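Local coordinates for protein mitochondrial edited mRNA stability factor 1 (PDB 6NL1) that probably processes the 5' ends of mitochondrial mRNAs in Trypanosoma brucei as a nudix-type enzyme and takes part in stabilising edited transcripts, at residues T129-Y139 and D171-G182. Residues are numbered along the deposited sequence; the frame is centred on the assembly and turned at random.
Sequences TGVHIELEPTY and DITVYLFGSERG
Glu136 and Tyr175 meet diagonally across two antiparallel strands, 132-137 and 171-178. Glu136 CG sits between its backbone N and carbonyl carbon (chi1 67°), and the extended chain beyond it brings OE2 to the Tyr175 ring edge, in the ring plane, with the carboxylate turned 83° to it. OE2 lies 3.0 Å from Tyr175 OH and also takes a water that reaches Thr173 OG1. Glu136 OE2 also forms a salt bridge with Arg92. Beside this, Thr138 OG1 is 2.8 Å from Thr173 OG1, and Gln105 bonds to both hydroxyls. On the same face His132 lies alongside Phe177, with CD2 3.9 Å from Phe177 CD2. Glu134, bent at chi2 (71°), accepts a hydrogen bond from His132 NE2 at OE1 (2.9 Å), from above its carboxylate plane; His132 ND1 bonds to Lys126. The face with Ile133, Leu135, Val174 and Leu176 is apolar. Leu176 CD2 presses on Ile133 CG1 at 3.4 Å, a tight fit, and Leu135 CG lies against Val174 CG2. At the far end Val131 CG2 packs on Gly182, in helix 180-193. Paired backbone bonds, as between Glu134 and Tyr175, join strand 132-137, outermost in this chain's four-stranded sheet, to 171-178. The sheet has an apolar face, touched by helix 108-111 at Leu135 and Val174, and a mixed polar and aromatic face where Arg92 probably balances the charge of Glu136.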
loop_
_atom_site.group_PDB
_atom_site.type_symbol
_atom_site.label_atom_id
_atom_site.label_comp_id
_atom_site.label_asym_id
_atom_site.label_seq_id
_atom_site.Cartn_x
_atom_site.Cartn_y
_atom_site.Cartn_z
ATOM N N THR A 129 -17.346 -7.878 8.757
ATOM C CA THR A 129 -17.793 -9.036 9.523
ATOM C C THR A 129 -17.576 -8.920 11.034
ATOM O O THR A 129 -18.105 -9.726 11.800
ATOM C CB THR A 129 -17.068 -10.338 9.051
ATOM O OG1 THR A 129 -15.677 -10.272 9.408
ATOM C CG2 THR A 129 -17.201 -10.532 7.538
ATOM N N GLY A 130 -16.777 -7.952 11.468
ATOM C CA GLY A 130 -16.426 -7.849 12.878
ATOM C C GLY A 130 -15.255 -8.727 13.297
ATOM O O GLY A 130 -14.761 -8.626 14.424
ATOM N N VAL A 131 -14.798 -9.585 12.394
ATOM C CA VAL A 131 -13.709 -10.511 12.712
ATOM C C VAL A 131 -12.344 -9.830 12.749
ATOM O O VAL A 131 -11.986 -9.059 11.859
ATOM C CB VAL A 131 -13.667 -11.690 11.709
ATOM C CG1 VAL A 131 -12.357 -12.501 11.854
ATOM C CG2 VAL A 131 -14.901 -12.570 11.901
ATOM N N HIS A 132 -11.586 -10.110 13.798
ATOM C CA HIS A 132 -10.237 -9.588 13.906
ATOM C C HIS A 132 -9.218 -10.625 13.411
ATOM O O HIS A 132 -9.246 -11.786 13.817
ATOM C CB HIS A 132 -9.933 -9.187 15.346
ATOM C CG HIS A 132 -8.544 -8.671 15.546
ATOM N ND1 HIS A 132 -8.183 -7.380 15.247
ATOM C CD2 HIS A 132 -7.428 -9.273 16.028
ATOM C CE1 HIS A 132 -6.902 -7.205 15.519
ATOM N NE2 HIS A 132 -6.422 -8.337 15.995
ATOM N N ILE A 133 -8.317 -10.183 12.541
ATOM C CA ILE A 133 -7.299 -11.047 11.940
ATOM C C ILE A 133 -5.884 -10.726 12.431
ATOM O O ILE A 133 -5.472 -9.568 12.483
ATOM C CB ILE A 133 -7.346 -10.925 10.408
ATOM C CG1 ILE A 133 -8.590 -11.637 9.872
ATOM C CG2 ILE A 133 -6.086 -11.482 9.776
ATOM C CD1 ILE A 133 -8.907 -11.295 8.435
ATOM N N GLU A 134 -5.146 -11.768 12.789
ATOM C CA GLU A 134 -3.766 -11.630 13.235
ATOM C C GLU A 134 -2.914 -12.637 12.451
ATOM O O GLU A 134 -3.358 -13.756 12.211
ATOM C CB GLU A 134 -3.696 -11.915 14.745
ATOM C CG GLU A 134 -2.565 -11.240 15.490
ATOM C CD GLU A 134 -2.749 -9.743 15.618
ATOM O OE1 GLU A 134 -3.711 -9.311 16.283
ATOM O OE2 GLU A 134 -1.926 -8.999 15.051
ATOM N N LEU A 135 -1.713 -12.234 12.039
ATOM C CA LEU A 135 -0.803 -13.106 11.284
ATOM C C LEU A 135 0.539 -13.224 11.983
ATOM O O LEU A 135 0.980 -12.284 12.632
ATOM C CB LEU A 135 -0.508 -12.528 9.894
ATOM C CG LEU A 135 -1.509 -12.580 8.752
ATOM C CD1 LEU A 135 -2.709 -11.717 9.068
ATOM C CD2 LEU A 135 -0.815 -12.104 7.490
ATOM N N GLU A 136 1.215 -14.352 11.800
ATOM C CA GLU A 136 2.586 -14.504 12.289
ATOM C C GLU A 136 3.321 -15.500 11.405
ATOM O O GLU A 136 2.712 -16.417 10.856
ATOM C CB GLU A 136 2.601 -15.009 13.745
ATOM C CG GLU A 136 2.070 -16.452 13.876
ATOM C CD GLU A 136 1.827 -16.908 15.316
ATOM O OE1 GLU A 136 1.865 -16.069 16.242
ATOM O OE2 GLU A 136 1.590 -18.125 15.520
ATOM N N PRO A 137 4.635 -15.329 11.264
ATOM C CA PRO A 137 5.402 -16.386 10.604
ATOM C C PRO A 137 5.360 -17.625 11.490
ATOM O O PRO A 137 5.538 -17.536 12.697
ATOM C CB PRO A 137 6.824 -15.813 10.549
ATOM C CG PRO A 137 6.658 -14.321 10.768
ATOM C CD PRO A 137 5.483 -14.209 11.695
ATOM N N THR A 138 5.116 -18.778 10.890
ATOM C CA THR A 138 5.070 -20.027 11.633
ATOM C C THR A 138 6.451 -20.481 12.121
ATOM O O THR A 138 6.563 -21.099 13.165
ATOM C CB THR A 138 4.468 -21.123 10.752
ATOM O OG1 THR A 138 3.292 -20.603 10.115
ATOM C CG2 THR A 138 4.129 -22.366 11.585
ATOM N N TYR A 139 7.495 -20.176 11.355
ATOM C CA TYR A 139 8.864 -20.579 11.703
ATOM C C TYR A 139 9.802 -19.391 11.565
ATOM O O TYR A 139 10.630 -19.358 10.652
ATOM C CB TYR A 139 9.347 -21.715 10.788
ATOM C CG TYR A 139 8.391 -22.886 10.743
ATOM C CD1 TYR A 139 8.196 -23.688 11.863
ATOM C CD2 TYR A 139 7.680 -23.188 9.591
ATOM C CE1 TYR A 139 7.319 -24.756 11.836
ATOM C CE2 TYR A 139 6.796 -24.264 9.552
ATOM C CZ TYR A 139 6.622 -25.038 10.680
ATOM O OH TYR A 139 5.747 -26.093 10.656
ATOM N N ASP A 171 5.975 -19.619 5.458
ATOM C CA ASP A 171 4.847 -20.175 6.203
ATOM C C ASP A 171 4.224 -19.127 7.124
ATOM O O ASP A 171 4.919 -18.485 7.915
ATOM C CB ASP A 171 5.283 -21.378 7.032
ATOM C CG ASP A 171 5.753 -22.528 6.174
ATOM O OD1 ASP A 171 4.888 -23.220 5.599
ATOM O OD2 ASP A 171 6.982 -22.736 6.069
ATOM N N ILE A 172 2.909 -18.974 7.025
ATOM C CA ILE A 172 2.184 -17.990 7.815
ATOM C C ILE A 172 1.008 -18.644 8.526
ATOM O O ILE A 172 0.257 -19.414 7.923
ATOM C CB ILE A 172 1.665 -16.820 6.947
ATOM C CG1 ILE A 172 2.834 -16.107 6.245
ATOM C CG2 ILE A 172 0.853 -15.818 7.813
ATOM C CD1 ILE A 172 3.764 -15.306 7.196
ATOM N N THR A 173 0.868 -18.361 9.817
ATOM C CA THR A 173 -0.304 -18.806 10.559
ATOM C C THR A 173 -1.220 -17.606 10.757
ATOM O O THR A 173 -0.802 -16.580 11.304
ATOM C CB THR A 173 0.074 -19.390 11.934
ATOM O OG1 THR A 173 1.070 -20.404 11.763
ATOM C CG2 THR A 173 -1.148 -19.993 12.616
ATOM N N VAL A 174 -2.462 -17.734 10.303
ATOM C CA VAL A 174 -3.447 -16.667 10.423
ATOM C C VAL A 174 -4.471 -17.034 11.486
ATOM O O VAL A 174 -5.018 -18.132 11.467
ATOM C CB VAL A 174 -4.171 -16.431 9.082
ATOM C CG1 VAL A 174 -5.250 -15.362 9.224
ATOM C CG2 VAL A 174 -3.170 -16.075 7.989
ATOM N N TYR A 175 -4.724 -16.122 12.419
ATOM C CA TYR A 175 -5.752 -16.344 13.430
ATOM C C TYR A 175 -6.954 -15.438 13.196
ATOM O O TYR A 175 -6.799 -14.269 12.845
ATOM C CB TYR A 175 -5.211 -16.089 14.832
ATOM C CG TYR A 175 -4.083 -16.996 15.247
ATOM C CD1 TYR A 175 -4.318 -18.117 16.035
ATOM C CD2 TYR A 175 -2.779 -16.725 14.858
ATOM C CE1 TYR A 175 -3.285 -18.936 16.416
ATOM C CE2 TYR A 175 -1.747 -17.535 15.235
ATOM C CZ TYR A 175 -1.995 -18.636 16.005
ATOM O OH TYR A 175 -0.943 -19.437 16.372
ATOM N N LEU A 176 -8.149 -15.986 13.400
ATOM C CA LEU A 176 -9.379 -15.217 13.285
ATOM C C LEU A 176 -10.100 -15.237 14.626
ATOM O O LEU A 176 -10.296 -16.302 15.218
ATOM C CB LEU A 176 -10.297 -15.796 12.204
ATOM C CG LEU A 176 -9.767 -16.137 10.797
ATOM C CD1 LEU A 176 -10.922 -16.598 9.926
ATOM C CD2 LEU A 176 -9.074 -14.975 10.146
ATOM N N PHE A 177 -10.480 -14.051 15.100
ATOM C CA PHE A 177 -11.242 -13.895 16.338
ATOM C C PHE A 177 -12.567 -13.213 16.032
ATOM O O PHE A 177 -12.597 -12.104 15.493
ATOM C CB PHE A 177 -10.478 -13.018 17.336
ATOM C CG PHE A 177 -9.088 -13.485 17.620
ATOM C CD1 PHE A 177 -8.833 -14.315 18.695
ATOM C CD2 PHE A 177 -8.034 -13.096 16.802
ATOM C CE1 PHE A 177 -7.544 -14.748 18.960
ATOM C CE2 PHE A 177 -6.746 -13.522 17.058
ATOM C CZ PHE A 177 -6.498 -14.351 18.140
ATOM N N GLY A 178 -13.667 -13.867 16.374
ATOM C CA GLY A 178 -14.967 -13.261 16.186
ATOM C C GLY A 178 -16.078 -14.201 16.572
ATOM O O GLY A 178 -15.826 -15.216 17.219
ATOM N N SER A 179 -17.305 -13.862 16.179
ATOM C CA SER A 179 -18.451 -14.748 16.382
ATOM C C SER A 179 -18.429 -15.874 15.345
ATOM O O SER A 179 -17.744 -15.769 14.322
ATOM C CB SER A 179 -19.752 -13.957 16.246
ATOM O OG SER A 179 -19.924 -13.514 14.909
ATOM N N GLU A 180 -19.184 -16.941 15.596
ATOM C CA GLU A 180 -19.281 -18.055 14.649
ATOM C C GLU A 180 -19.785 -17.575 13.291
ATOM O O GLU A 180 -19.298 -18.001 12.240
ATOM C CB GLU A 180 -20.228 -19.138 15.174
ATOM C CG GLU A 180 -19.765 -19.834 16.452
ATOM C CD GLU A 180 -18.849 -21.020 16.187
ATOM O OE1 GLU A 180 -18.105 -20.997 15.181
ATOM O OE2 GLU A 180 -18.880 -21.981 16.986
ATOM N N ARG A 181 -20.768 -16.682 13.324
ATOM C CA ARG A 181 -21.366 -16.141 12.109
ATOM C C ARG A 181 -20.407 -15.200 11.389
ATOM O O ARG A 181 -20.277 -15.250 10.168
ATOM C CB ARG A 181 -22.662 -15.399 12.445
ATOM C CG ARG A 181 -23.415 -14.873 11.232
ATOM C CD ARG A 181 -24.708 -14.183 11.659
ATOM N NE ARG A 181 -25.442 -14.978 12.645
ATOM C CZ ARG A 181 -26.630 -14.650 13.143
ATOM N NH1 ARG A 181 -27.233 -13.537 12.748
ATOM N NH2 ARG A 181 -27.217 -15.437 14.036
ATOM N N GLY A 182 -19.750 -14.325 12.150
ATOM C CA GLY A 182 -18.740 -13.446 11.587
ATOM C C GLY A 182 -17.634 -14.256 10.925
ATOM O O GLY A 182 -17.217 -13.959 9.807
HETATM O O HOH W 1 -17.367 -11.315 14.417
HETATM O O HOH W 2 -13.261 -9.424 16.843
HETATM O O HOH W 3 2.160 -20.383 14.462
HETATM O O HOH W 4 7.529 -18.939 8.749
#